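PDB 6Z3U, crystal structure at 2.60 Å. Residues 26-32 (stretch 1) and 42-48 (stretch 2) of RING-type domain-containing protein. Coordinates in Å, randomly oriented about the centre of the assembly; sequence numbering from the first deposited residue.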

ATOM      1  N   SER C  26      13.825  -1.570 -21.469  1.00 72.21           N
ATOM      2  CA  SER C  26      14.211  -0.880 -20.244  1.00 71.87           C
ATOM      3  C   SER C  26      14.604  -1.864 -19.149  1.00 67.69           C
ATOM      4  O   SER C  26      15.392  -1.520 -18.260  1.00 66.49           O
ATOM      5  CB  SER C  26      13.070   0.019 -19.766  1.00 72.80           C
ATOM      6  OG  SER C  26      11.944  -0.746 -19.369  1.00 71.11           O
ATOM      7  N   LEU C  27      14.066  -3.087 -19.191  1.00 65.86           N
ATOM      8  CA  LEU C  27      14.440  -4.091 -18.201  1.00 52.53           C
ATOM      9  C   LEU C  27      15.837  -4.640 -18.457  1.00 59.43           C
ATOM     10  O   LEU C  27      16.546  -4.994 -17.509  1.00 60.61           O
ATOM     11  CB  LEU C  27      13.433  -5.240 -18.203  1.00 49.96           C
ATOM     12  CG  LEU C  27      12.052  -4.976 -17.606  1.00 48.32           C
ATOM     13  CD1 LEU C  27      11.184  -6.219 -17.729  1.00 48.61           C
ATOM     14  CD2 LEU C  27      12.171  -4.555 -16.153  1.00 45.80           C
ATOM     15  N   ASP C  28      16.244  -4.716 -19.727  1.00 59.32           N
ATOM     16  CA  ASP C  28      17.522  -5.327 -20.071  1.00 65.78           C
ATOM     17  C   ASP C  28      18.673  -4.753 -19.254  1.00 54.57           C
ATOM     18  O   ASP C  28      19.612  -5.481 -18.910  1.00 54.68           O
ATOM     19  CB  ASP C  28      17.793  -5.146 -21.567  1.00 71.64           C
ATOM     20  CG  ASP C  28      16.714  -5.770 -22.435  1.00 71.93           C
ATOM     21  OD1 ASP C  28      15.879  -6.529 -21.893  1.00 66.88           O
ATOM     22  OD2 ASP C  28      16.702  -5.500 -23.656  1.00 65.07           O
ATOM     23  N   LYS C  29      18.620  -3.459 -18.920  1.00 56.90           N
ATOM     24  CA  LYS C  29      19.724  -2.857 -18.180  1.00 55.39           C
ATOM     25  C   LYS C  29      19.886  -3.513 -16.814  1.00 54.12           C
ATOM     26  O   LYS C  29      21.011  -3.730 -16.347  1.00 53.17           O
ATOM     27  CB  LYS C  29      19.512  -1.350 -18.001  1.00 56.86           C
ATOM     28  CG  LYS C  29      18.547  -0.681 -18.972  1.00 53.67           C
ATOM     29  CD  LYS C  29      18.600   0.841 -18.850  1.00 53.72           C
ATOM     30  CE  LYS C  29      18.093   1.333 -17.500  1.00 58.86           C
ATOM     31  NZ  LYS C  29      16.612   1.281 -17.387  1.00 70.31           N
ATOM     32  N   TYR C  30      18.771  -3.841 -16.162  1.00 57.45           N
ATOM     33  CA  TYR C  30      18.793  -4.365 -14.805  1.00 54.44           C
ATOM     34  C   TYR C  30      18.992  -5.874 -14.754  1.00 49.04           C
ATOM     35  O   TYR C  30      19.636  -6.371 -13.823  1.00 46.42           O
ATOM     36  CB  TYR C  30      17.492  -3.993 -14.085  1.00 44.71           C
ATOM     37  CG  TYR C  30      17.241  -2.503 -14.030  1.00 44.32           C
ATOM     38  CD1 TYR C  30      17.873  -1.709 -13.084  1.00 45.94           C
ATOM     39  CD2 TYR C  30      16.372  -1.891 -14.923  1.00 45.23           C
ATOM     40  CE1 TYR C  30      17.649  -0.347 -13.027  1.00 46.62           C
ATOM     41  CE2 TYR C  30      16.141  -0.528 -14.875  1.00 45.13           C
ATOM     42  CZ  TYR C  30      16.782   0.240 -13.924  1.00 52.50           C
ATOM     43  OH  TYR C  30      16.559   1.600 -13.868  1.00 46.35           O
ATOM     44  N   ARG C  31      18.467  -6.613 -15.737  1.00 48.59           N
ATOM     45  CA  ARG C  31      18.629  -8.064 -15.733  1.00 49.35           C
ATOM     46  C   ARG C  31      20.096  -8.461 -15.647  1.00 50.34           C
ATOM     47  O   ARG C  31      20.420  -9.524 -15.103  1.00 50.32           O
ATOM     48  CB  ARG C  31      17.990  -8.670 -16.982  1.00 51.43           C
ATOM     49  CG  ARG C  31      16.535  -8.285 -17.196  1.00 50.78           C
ATOM     50  CD  ARG C  31      15.894  -9.109 -18.304  1.00 52.92           C
ATOM     51  NE  ARG C  31      15.035 -10.164 -17.768  1.00 53.71           N
ATOM     52  CZ  ARG C  31      13.702 -10.139 -17.768  1.00 60.28           C
ATOM     53  NH1 ARG C  31      13.038  -9.113 -18.286  1.00 51.59           N
ATOM     54  NH2 ARG C  31      13.027 -11.155 -17.248  1.00 65.31           N
ATOM     55  N   ILE C  32      20.995  -7.625 -16.169  1.00 51.40           N
ATOM     56  CA  ILE C  32      22.428  -7.887 -16.119  1.00 58.84           C
ATOM     57  C   ILE C  32      23.113  -7.091 -15.013  1.00 56.00           C
ATOM     58  O   ILE C  32      24.345  -7.095 -14.924  1.00 51.62           O
ATOM     59  CB  ILE C  32      23.098  -7.613 -17.478  1.00 55.33           C
ATOM     60  CG1 ILE C  32      22.781  -6.196 -17.965  1.00 55.40           C
ATOM     61  CG2 ILE C  32      22.663  -8.651 -18.503  1.00 58.52           C
ATOM     62  CD1 ILE C  32      23.366  -5.874 -19.326  1.00 64.85           C
ATOM     63  N   SER C  42      12.995 -10.255  -8.670  1.00 39.32           N
ATOM     64  CA  SER C  42      12.167 -11.014  -9.597  1.00 40.50           C
ATOM     65  C   SER C  42      11.632 -10.077 -10.672  1.00 50.43           C
ATOM     66  O   SER C  42      10.789  -9.219 -10.395  1.00 57.94           O
ATOM     67  CB  SER C  42      11.018 -11.698  -8.863  1.00 46.49           C
ATOM     68  OG  SER C  42      10.113 -12.274  -9.788  1.00 55.51           O
ATOM     69  N   PHE C  43      12.115 -10.252 -11.902  1.00 53.13           N
ATOM     70  CA  PHE C  43      11.555  -9.513 -13.026  1.00 50.93           C
ATOM     71  C   PHE C  43      10.228 -10.105 -13.475  1.00 47.98           C
ATOM     72  O   PHE C  43       9.383  -9.387 -14.018  1.00 46.38           O
ATOM     73  CB  PHE C  43      12.547  -9.487 -14.187  1.00 44.98           C
ATOM     74  CG  PHE C  43      13.819  -8.758 -13.873  1.00 44.55           C
ATOM     75  CD1 PHE C  43      13.948  -7.412 -14.162  1.00 44.32           C
ATOM     76  CD2 PHE C  43      14.882  -9.415 -13.279  1.00 44.54           C
ATOM     77  CE1 PHE C  43      15.115  -6.736 -13.871  1.00 44.86           C
ATOM     78  CE2 PHE C  43      16.052  -8.744 -12.986  1.00 44.25           C
ATOM     79  CZ  PHE C  43      16.169  -7.403 -13.282  1.00 44.01           C
ATOM     80  N   LEU C  44      10.022 -11.405 -13.247  1.00 47.39           N
ATOM     81  CA  LEU C  44       8.745 -12.012 -13.595  1.00 50.67           C
ATOM     82  C   LEU C  44       7.615 -11.372 -12.800  1.00 48.04           C
ATOM     83  O   LEU C  44       6.523 -11.140 -13.332  1.00 49.68           O
ATOM     84  CB  LEU C  44       8.782 -13.520 -13.339  1.00 46.26           C
ATOM     85  CG  LEU C  44      10.070 -14.302 -13.631  1.00 63.80           C
ATOM     86  CD1 LEU C  44      10.808 -13.773 -14.864  1.00 71.11           C
ATOM     87  CD2 LEU C  44      10.991 -14.326 -12.404  1.00 70.17           C
ATOM     88  N   ASP C  45       7.864 -11.069 -11.525  1.00 47.66           N
ATOM     89  CA  ASP C  45       6.838 -10.439 -10.704  1.00 47.94           C
ATOM     90  C   ASP C  45       6.497  -9.045 -11.218  1.00 50.07           C
ATOM     91  O   ASP C  45       5.328  -8.642 -11.201  1.00 49.39           O
ATOM     92  CB  ASP C  45       7.302 -10.381  -9.247  1.00 47.07           C
ATOM     93  CG  ASP C  45       7.189 -11.726  -8.539  1.00 48.82           C
ATOM     94  OD1 ASP C  45       6.713 -12.697  -9.166  1.00 56.45           O
ATOM     95  OD2 ASP C  45       7.576 -11.814  -7.352  1.00 38.63           O
ATOM     96  N   TYR C  46       7.500  -8.296 -11.685  1.00 55.28           N
ATOM     97  CA  TYR C  46       7.240  -6.968 -12.235  1.00 53.02           C
ATOM     98  C   TYR C  46       6.374  -7.056 -13.487  1.00 47.62           C
ATOM     99  O   TYR C  46       5.397  -6.314 -13.634  1.00 47.26           O
ATOM    100  CB  TYR C  46       8.558  -6.254 -12.537  1.00 44.92           C
ATOM    101  CG  TYR C  46       8.392  -4.938 -13.270  1.00 45.92           C
ATOM    102  CD1 TYR C  46       8.109  -3.769 -12.575  1.00 46.27           C
ATOM    103  CD2 TYR C  46       8.526  -4.861 -14.650  1.00 49.81           C
ATOM    104  CE1 TYR C  46       7.959  -2.563 -13.231  1.00 44.85           C
ATOM    105  CE2 TYR C  46       8.378  -3.657 -15.317  1.00 43.47           C
ATOM    106  CZ  TYR C  46       8.095  -2.511 -14.601  1.00 45.26           C
ATOM    107  OH  TYR C  46       7.948  -1.306 -15.252  1.00 49.45           O
ATOM    108  N   ILE C  47       6.734  -7.948 -14.413  1.00 48.33           N
ATOM    109  CA  ILE C  47       5.930  -8.128 -15.619  1.00 45.03           C
ATOM    110  C   ILE C  47       4.509  -8.530 -15.246  1.00 51.42           C
ATOM    111  O   ILE C  47       3.533  -8.018 -15.807  1.00 59.50           O
ATOM    112  CB  ILE C  47       6.582  -9.169 -16.548  1.00 47.06           C
ATOM    113  CG1 ILE C  47       7.972  -8.699 -16.991  1.00 53.75           C
ATOM    114  CG2 ILE C  47       5.688  -9.437 -17.753  1.00 49.10           C
ATOM    115  CD1 ILE C  47       8.778  -9.751 -17.732  1.00 49.70           C
ATOM    116  N   SER C  48       4.372  -9.454 -14.292  1.00 48.79           N
ATOM    117  CA  SER C  48       3.047  -9.849 -13.831  1.00 46.44           C
ATOM    118  C   SER C  48       2.313  -8.680 -13.192  1.00 46.99           C
ATOM    119  O   SER C  48       1.089  -8.572 -13.315  1.00 50.21           O
ATOM    120  CB  SER C  48       3.164 -11.003 -12.838  1.00 47.53           C
ATOM    121  OG  SER C  48       3.892 -12.082 -13.394  1.00 50.79           O
TER

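Two helical segments of one chain pack nearly antiparallel, their N-to-C directions 159° apart and their axes 12.3 Å apart at closest approach. The first, a weakly bonded helix over about residues 26-31, has Leu 27 O accepting from both Tyr 30 N (2.8 Å) and Arg 31 N (3.1 Å). The second, 43-48, has Ile 47 N to Phe 43 O at 3.0 Å and Ser 48 N to Leu 44 O at 2.9 Å. Ser 42 caps its N terminus: the short side chain, chi1 t, brings Ser 42 OG within 3.1 Å of Asp 45 N. The closest CA atoms are those of Arg 31 and Phe 43, 7.7 Å apart.

No hydrogen bond crosses between the stretches; the contact buries 327 Å² in total, both sides summed. Phe 43, buried and pointing toward the first helix with chi1 m, contributes the largest share. Its flat ring lies beside the helix backbone, with Phe 43 CZ 3.5 Å from Tyr 30 C and Phe 43 CE1 3.6 Å from Tyr 30 CB. Over one ring face lies the aliphatic part of Arg 31, whose CG sits 3.9 Å from the Phe 43 ring centroid, 10° off the normal, in a CH-pi contact. Farther out, the guanidinium lays one face over Phe 43 CB, with Arg 31 NH2 at 3.5 Å from that atom; the long side chain thus covers apolar surface, its guanidinium lying among Phe 43, Leu 44 and Ile 47. Leu 27 points toward the second helix and spreads its branched end among three residues: CD2 meets Phe 43 CD1 at the ring edge (3.9 Å) and Tyr 46 CD2 (4.0 Å), while CD1 reaches Ile 47 CG1 (4.1 Å). Tyr 30 also starts toward the partner, but its end leads away, so CB makes its closest side-chain contact.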